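Local atomic coordinates of dihydropteroate synthase (Clostridioides difficile, PDB entry 6PZ2), a protein that probably catalyses the joining of p-aminobenzoate to 6-hydroxymethyl-dihydropterin pyrophosphate, giving dihydropteroate for folate synthesis. Residues Asp148-Ile153 with Leu193-Glu198; Cys135-Gln140 with Val180-Asp185. All coordinates share one frame; numbering follows the deposited sequence.

Both contacts pair the region around helix 149-166 or the strand before it with the chain around helix 186-195, so together they join two successive beta-alpha units of the TIM barrel. Contact 2 is buried and lies where loops leave strands 133-137 and 174-177, against pteroic acid. Contact 1 is partly buried, about 18 Å from the chain centre to its own centre, on the helical outer layer. Their chemistry follows: an arginine shared among carboxylates outside, and a lysine-histidine bond with methionine and phenylalanine packing inside. The centres are 12 Å apart, and the contacts touch through apolar packing of I153 on H138 and K184, and of L193 on V180.

Contact 1. Residues Asp148-Ile153 with Leu193-Glu198; sequences DIMESI and LRRLNE. With SO4 (sulfate ion), chain E.
D148 and R195 meet tip to tip in a salt-bridge network with E198, joining the start of helix 149-166 to the late part of helix 186-195 and the 3-10 segment 196-198, on the outside of the TIM barrel. R195 grips the carboxylate end-on. Its NH1 gives a nearly straight bond (165°) of 2.7 Å to the syn lone pair of D148 OD1, in the guanidinium plane, and NH2 reaches D148 OD2 at 3.2 Å, tilted from that plane. M150 CG lies over the centre of one guanidinium face, 3.5 Å from R195 CZ, and the two side chains slide past each other. E198 takes R195 side-on, its OE2 2.7 Å from R195 NE and its OE1 receiving NH2. E191 adds a further salt bridge at R195 NH1; three carboxylates share the one positive charge, which probably offsets much of their mutual repulsion. In the second shell D148 is also the N-cap of helix 149-166: with CG anti to the backbone N (chi1 175°), its OD2 accepts E151 N at 3.0 Å, from the carboxylate face opposite R195 NH2. A water donates to E151 OE2 and, at 2.7 Å, to E198 OE1.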
loop_
_atom_site.group_PDB
_atom_site.type_symbol
_atom_site.label_atom_id
_atom_site.label_comp_id
_atom_site.label_asym_id
_atom_site.label_seq_id
_atom_site.Cartn_x
_atom_site.Cartn_y
_atom_site.Cartn_z
ATOM N N ASP A 148 8.731 -0.608 -27.662
ATOM C CA ASP A 148 8.477 -0.242 -26.283
ATOM C C ASP A 148 7.222 -0.992 -25.800
ATOM O O ASP A 148 6.163 -0.927 -26.447
ATOM C CB ASP A 148 8.320 1.279 -26.163
ATOM C CG ASP A 148 7.920 1.717 -24.762
ATOM O OD1 ASP A 148 8.789 1.707 -23.880
ATOM O OD2 ASP A 148 6.728 2.006 -24.553
ATOM N N ILE A 149 7.340 -1.694 -24.676
ATOM C CA ILE A 149 6.238 -2.479 -24.141
ATOM C C ILE A 149 4.988 -1.614 -23.937
ATOM O O ILE A 149 3.902 -2.064 -24.277
ATOM C CB ILE A 149 6.625 -3.238 -22.859
ATOM C CG1 ILE A 149 5.487 -4.159 -22.414
ATOM C CG2 ILE A 149 7.051 -2.302 -21.742
ATOM C CD1 ILE A 149 5.963 -5.281 -21.545
ATOM N N MET A 150 5.093 -0.374 -23.487
ATOM C CA MET A 150 3.854 0.385 -23.270
ATOM C C MET A 150 3.253 0.839 -24.605
ATOM O O MET A 150 2.019 0.999 -24.721
ATOM C CB MET A 150 4.106 1.610 -22.387
ATOM C CG MET A 150 4.587 1.259 -21.006
ATOM S SD MET A 150 3.480 0.134 -20.115
ATOM C CE MET A 150 2.059 1.203 -19.889
ATOM N N GLU A 151 4.103 1.074 -25.609
ATOM C CA GLU A 151 3.605 1.402 -26.950
ATOM C C GLU A 151 2.869 0.170 -27.504
ATOM O O GLU A 151 1.810 0.374 -28.084
ATOM C CB GLU A 151 4.711 1.839 -27.925
ATOM C CG GLU A 151 5.003 3.338 -28.019
ATOM C CD GLU A 151 4.214 4.315 -27.153
ATOM O OE1 GLU A 151 3.123 4.751 -27.591
ATOM O OE2 GLU A 151 4.697 4.670 -26.046
ATOM N N SER A 152 3.399 -1.058 -27.348
ATOM C CA SER A 152 2.717 -2.257 -27.857
ATOM C C SER A 152 1.343 -2.395 -27.200
ATOM O O SER A 152 0.379 -2.691 -27.891
ATOM C CB SER A 152 3.474 -3.529 -27.641
ATOM O OG SER A 152 4.842 -3.261 -27.836
ATOM N N ILE A 153 1.292 -2.183 -25.889
ATOM C CA ILE A 153 0.072 -2.388 -25.147
ATOM C C ILE A 153 -0.957 -1.389 -25.670
ATOM O O ILE A 153 -2.108 -1.759 -25.951
ATOM C CB ILE A 153 0.301 -2.296 -23.625
ATOM C CG1 ILE A 153 1.030 -3.539 -23.116
ATOM C CG2 ILE A 153 -0.987 -2.064 -22.853
ATOM C CD1 ILE A 153 1.697 -3.319 -21.781
ATOM N N LEU A 193 3.895 -1.766 -14.332
ATOM C CA LEU A 193 3.401 -1.201 -13.077
ATOM C C LEU A 193 3.990 0.196 -12.863
ATOM O O LEU A 193 3.244 1.140 -12.548
ATOM C CB LEU A 193 3.766 -2.150 -11.935
ATOM C CG LEU A 193 2.957 -3.440 -11.852
ATOM C CD1 LEU A 193 3.510 -4.360 -10.779
ATOM C CD2 LEU A 193 1.487 -3.149 -11.577
ATOM N N ARG A 194 5.294 0.333 -13.109
ATOM C CA ARG A 194 5.999 1.616 -12.955
ATOM C C ARG A 194 5.395 2.655 -13.911
ATOM O O ARG A 194 5.236 3.807 -13.547
ATOM C CB ARG A 194 7.503 1.396 -13.189
ATOM C CG ARG A 194 8.440 2.483 -12.674
ATOM C CD ARG A 194 9.842 2.359 -13.261
ATOM N NE ARG A 194 10.436 1.029 -13.159
ATOM C CZ ARG A 194 10.904 0.317 -14.180
ATOM N NH1 ARG A 194 11.417 -0.886 -13.963
ATOM N NH2 ARG A 194 10.877 0.819 -15.404
ATOM N N ARG A 195 5.047 2.252 -15.140
ATOM C CA ARG A 195 4.650 3.223 -16.183
ATOM C C ARG A 195 3.125 3.266 -16.380
ATOM O O ARG A 195 2.633 3.910 -17.293
ATOM C CB ARG A 195 5.390 2.886 -17.480
ATOM C CG ARG A 195 6.910 2.960 -17.340
ATOM C CD ARG A 195 7.644 2.494 -18.596
ATOM N NE ARG A 195 7.284 3.340 -19.723
ATOM C CZ ARG A 195 7.563 3.043 -20.977
ATOM N NH1 ARG A 195 8.301 1.973 -21.215
ATOM N NH2 ARG A 195 7.033 3.760 -21.953
ATOM N N LEU A 196 2.380 2.644 -15.485
ATOM C CA LEU A 196 0.969 2.378 -15.676
ATOM C C LEU A 196 0.237 3.676 -15.986
ATOM O O LEU A 196 -0.724 3.631 -16.749
ATOM C CB LEU A 196 0.397 1.683 -14.434
ATOM C CG LEU A 196 -1.016 1.120 -14.558
ATOM C CD1 LEU A 196 -1.079 0.066 -15.656
ATOM C CD2 LEU A 196 -1.476 0.516 -13.236
ATOM N N ASN A 197 0.691 4.807 -15.462
ATOM C CA ASN A 197 -0.047 6.072 -15.657
ATOM C C ASN A 197 -0.054 6.473 -17.138
ATOM O O ASN A 197 -0.910 7.275 -17.542
ATOM C CB ASN A 197 0.521 7.252 -14.852
ATOM C CG ASN A 197 1.858 7.729 -15.389
ATOM O OD1 ASN A 197 2.872 7.010 -15.361
ATOM N ND2 ASN A 197 1.844 8.915 -15.981
ATOM N N GLU A 198 0.873 5.974 -17.959
ATOM C CA GLU A 198 0.884 6.315 -19.411
ATOM C C GLU A 198 -0.425 5.834 -20.067
ATOM O O GLU A 198 -0.841 6.378 -21.088
ATOM C CB GLU A 198 2.107 5.693 -20.112
ATOM C CG GLU A 198 3.467 6.260 -19.692
ATOM C CD GLU A 198 4.718 5.572 -20.238
ATOM O OE1 GLU A 198 4.692 5.054 -21.376
ATOM O OE2 GLU A 198 5.734 5.506 -19.504
HETATM S S SO4 E . 5.393 -5.324 -30.978
HETATM O O1 SO4 E . 6.351 -5.380 -32.108
HETATM O O2 SO4 E . 4.575 -6.556 -31.007
HETATM O O3 SO4 E . 6.103 -5.327 -29.671
HETATM O O4 SO4 E . 4.560 -4.100 -31.159
HETATM O O HOH W 1 3.201 5.408 -23.573
#

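Contact 2. Residues Cys135-Gln140 with Val180-Asp185. With PT1 (pteroic acid), chain K.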
loop_
_atom_site.group_PDB
_atom_site.type_symbol
_atom_site.label_atom_id
_atom_site.label_comp_id
_atom_site.label_asym_id
_atom_site.label_seq_id
_atom_site.Cartn_x
_atom_site.Cartn_y
_atom_site.Cartn_z
ATOM N N CYS A 135 -14.218 -5.520 -20.246
ATOM C CA CYS A 135 -12.860 -5.284 -19.928
ATOM C C CYS A 135 -11.998 -5.932 -21.008
ATOM O O CYS A 135 -11.963 -7.146 -21.144
ATOM C CB CYS A 135 -12.491 -5.836 -18.554
ATOM S SG CYS A 135 -10.747 -5.586 -18.115
ATOM N N ILE A 136 -11.226 -5.082 -21.661
ATOM C CA ILE A 136 -10.295 -5.495 -22.685
ATOM C C ILE A 136 -8.903 -5.557 -22.070
ATOM O O ILE A 136 -8.288 -4.535 -21.813
ATOM C CB ILE A 136 -10.280 -4.506 -23.863
ATOM C CG1 ILE A 136 -11.661 -4.363 -24.497
ATOM C CG2 ILE A 136 -9.219 -4.905 -24.879
ATOM C CD1 ILE A 136 -11.692 -3.397 -25.670
ATOM N N MET A 137 -8.403 -6.759 -21.923
ATOM C CA MET A 137 -7.154 -6.959 -21.287
ATOM C C MET A 137 -6.080 -7.273 -22.334
ATOM O O MET A 137 -6.341 -8.023 -23.251
ATOM C CB MET A 137 -7.237 -8.119 -20.294
ATOM C CG MET A 137 -6.052 -8.169 -19.349
ATOM S SD MET A 137 -5.873 -9.687 -18.419
ATOM C CE MET A 137 -4.962 -10.684 -19.602
ATOM N N HIS A 138 -4.897 -6.700 -22.158
ATOM C CA HIS A 138 -3.749 -6.964 -23.008
ATOM C C HIS A 138 -3.224 -8.369 -22.722
ATOM O O HIS A 138 -3.019 -8.720 -21.560
ATOM C CB HIS A 138 -2.622 -5.942 -22.784
ATOM C CG HIS A 138 -1.385 -6.307 -23.536
ATOM N ND1 HIS A 138 -0.331 -6.998 -22.963
ATOM C CD2 HIS A 138 -1.081 -6.156 -24.842
ATOM C CE1 HIS A 138 0.584 -7.223 -23.886
ATOM N NE2 HIS A 138 0.147 -6.717 -25.050
ATOM N N ASN A 139 -2.887 -9.135 -23.758
ATOM C CA ASN A 139 -2.341 -10.485 -23.547
ATOM C C ASN A 139 -1.586 -10.885 -24.811
ATOM O O ASN A 139 -1.924 -10.392 -25.857
ATOM C CB ASN A 139 -3.477 -11.494 -23.324
ATOM C CG ASN A 139 -3.060 -12.843 -22.784
ATOM O OD1 ASN A 139 -1.871 -13.168 -22.691
ATOM N ND2 ASN A 139 -4.047 -13.613 -22.359
ATOM N N GLN A 140 -0.604 -11.767 -24.710
ATOM C CA GLN A 140 0.042 -12.315 -25.879
ATOM C C GLN A 140 0.746 -13.598 -25.441
ATOM O O GLN A 140 0.945 -13.841 -24.226
ATOM C CB GLN A 140 1.041 -11.341 -26.507
ATOM C CG GLN A 140 2.306 -11.118 -25.669
ATOM C CD GLN A 140 3.390 -10.303 -26.334
ATOM O OE1 GLN A 140 3.113 -9.406 -27.130
ATOM N NE2 GLN A 140 4.635 -10.616 -25.992
ATOM N N VAL A 180 -1.232 -7.720 -16.233
ATOM C CA VAL A 180 -0.048 -8.103 -15.459
ATOM C C VAL A 180 0.016 -9.631 -15.407
ATOM O O VAL A 180 -0.935 -10.283 -15.049
ATOM C CB VAL A 180 -0.035 -7.487 -14.042
ATOM C CG1 VAL A 180 1.108 -8.015 -13.181
ATOM C CG2 VAL A 180 0.029 -5.964 -14.097
ATOM N N GLY A 181 1.177 -10.193 -15.709
ATOM C CA GLY A 181 1.325 -11.621 -15.619
ATOM C C GLY A 181 1.022 -12.347 -16.925
ATOM O O GLY A 181 1.162 -13.579 -16.979
ATOM N N PHE A 182 0.644 -11.629 -17.970
ATOM C CA PHE A 182 0.242 -12.264 -19.223
ATOM C C PHE A 182 1.152 -11.780 -20.345
ATOM O O PHE A 182 1.179 -10.581 -20.668
ATOM C CB PHE A 182 -1.190 -11.889 -19.602
ATOM C CG PHE A 182 -2.295 -12.412 -18.720
ATOM C CD1 PHE A 182 -2.785 -11.642 -17.677
ATOM C CD2 PHE A 182 -2.919 -13.619 -18.999
ATOM C CE1 PHE A 182 -3.847 -12.091 -16.903
ATOM C CE2 PHE A 182 -3.966 -14.077 -18.211
ATOM C CZ PHE A 182 -4.444 -13.300 -17.175
ATOM N N GLY A 183 1.940 -12.689 -20.911
ATOM C CA GLY A 183 2.817 -12.275 -21.998
ATOM C C GLY A 183 3.930 -11.336 -21.567
ATOM O O GLY A 183 4.416 -10.506 -22.358
ATOM N N LYS A 184 4.352 -11.484 -20.319
ATOM C CA LYS A 184 5.250 -10.541 -19.682
ATOM C C LYS A 184 6.042 -11.282 -18.615
ATOM O O LYS A 184 5.462 -11.944 -17.781
ATOM C CB LYS A 184 4.505 -9.377 -19.026
ATOM C CG LYS A 184 3.674 -8.535 -19.986
ATOM C CD LYS A 184 2.754 -7.564 -19.242
ATOM C CE LYS A 184 1.765 -6.866 -20.142
ATOM N NZ LYS A 184 0.644 -7.765 -20.515
ATOM N N ASP A 185 7.353 -11.100 -18.615
ATOM C CA ASP A 185 8.188 -11.600 -17.522
ATOM C C ASP A 185 8.266 -10.563 -16.393
ATOM O O ASP A 185 7.646 -9.491 -16.439
ATOM C CB ASP A 185 9.586 -11.988 -18.011
ATOM C CG ASP A 185 10.407 -10.845 -18.565
ATOM O OD1 ASP A 185 10.128 -9.637 -18.276
ATOM O OD2 ASP A 185 11.322 -11.185 -19.323
HETATM C C2 PT1 K . -6.258 -9.760 -14.659
HETATM C C3 PT1 K . -6.606 -11.162 -14.500
HETATM C C5 PT1 K . -7.955 -11.503 -14.957
HETATM N N6 PT1 K . -5.805 -12.118 -13.959
HETATM C C7 PT1 K . -8.328 -9.280 -15.626
HETATM N N9 PT1 K . -8.717 -10.558 -15.507
HETATM C C10 PT1 K . -6.232 -13.388 -13.878
HETATM N N11 PT1 K . -9.147 -8.354 -16.158
HETATM C C12 PT1 K . -7.505 -13.728 -14.352
HETATM C C21 PT1 K . 1.119 -15.376 -12.258
HETATM O O22 PT1 K . 2.072 -14.894 -12.890
HETATM O O1 PT1 K . -5.057 -9.298 -14.279
HETATM N N4 PT1 K . -7.106 -8.883 -15.234
HETATM N N8 PT1 K . -8.349 -12.788 -14.838
HETATM C C13 PT1 K . -5.311 -14.446 -13.307
HETATM N N14 PT1 K . -4.124 -14.509 -14.152
HETATM C C15 PT1 K . -2.892 -14.780 -13.669
HETATM C C16 PT1 K . -2.679 -15.307 -12.390
HETATM C C17 PT1 K . -1.797 -14.459 -14.461
HETATM C C18 PT1 K . -1.377 -15.534 -11.952
HETATM C C19 PT1 K . -0.494 -14.680 -14.023
HETATM C C20 PT1 K . -0.285 -15.208 -12.760
HETATM O O23 PT1 K . 1.329 -15.942 -11.184
#
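K184 and H138 make the polar link between the two loops: K184 NZ donates to H138 ND1 at 2.7 Å, arriving at the edge of the imidazole and almost in its plane. The lysine chain runs extended and turns at its last torsion (chi4 77°), placing NZ where it also donates to F182 O at 2.9 Å, in the carbonyl plane. The backbone oxygens of P178 and G179 are further acceptors, so NZ is bonded to one imidazole nitrogen and three oxygens of the loop after strand 174-177. Packing is centred on F182. M137 crosses its ring at about a right angle, with SD obliquely 4.1 Å from the F182 ring centroid, a Met-aromatic contact. N139, whose ND2 is bonded to V114 O, brings OD1 to 3.4 Å from F182 CB. Backbones approach where Q140 O lies 3.3 Å from G183 CA, and Q140 CG packs on this glycine. H138 O and Q140 N are buried without a polar partner. Pteroic acid C17 lies over the face of F182 opposite M137, offset toward the rim; F182 CZ is 3.3 Å from pteroic acid N14. M137 SD approaches pteroic acid N4 at 3.5 Å. The arrangement is that of a TIM-barrel active-site mouth, loops beyond the strand C-termini lining the pteroic acid pocket of dihydropteroate synthase, M137 at the pterin, F182 at linker and aminobenzoate.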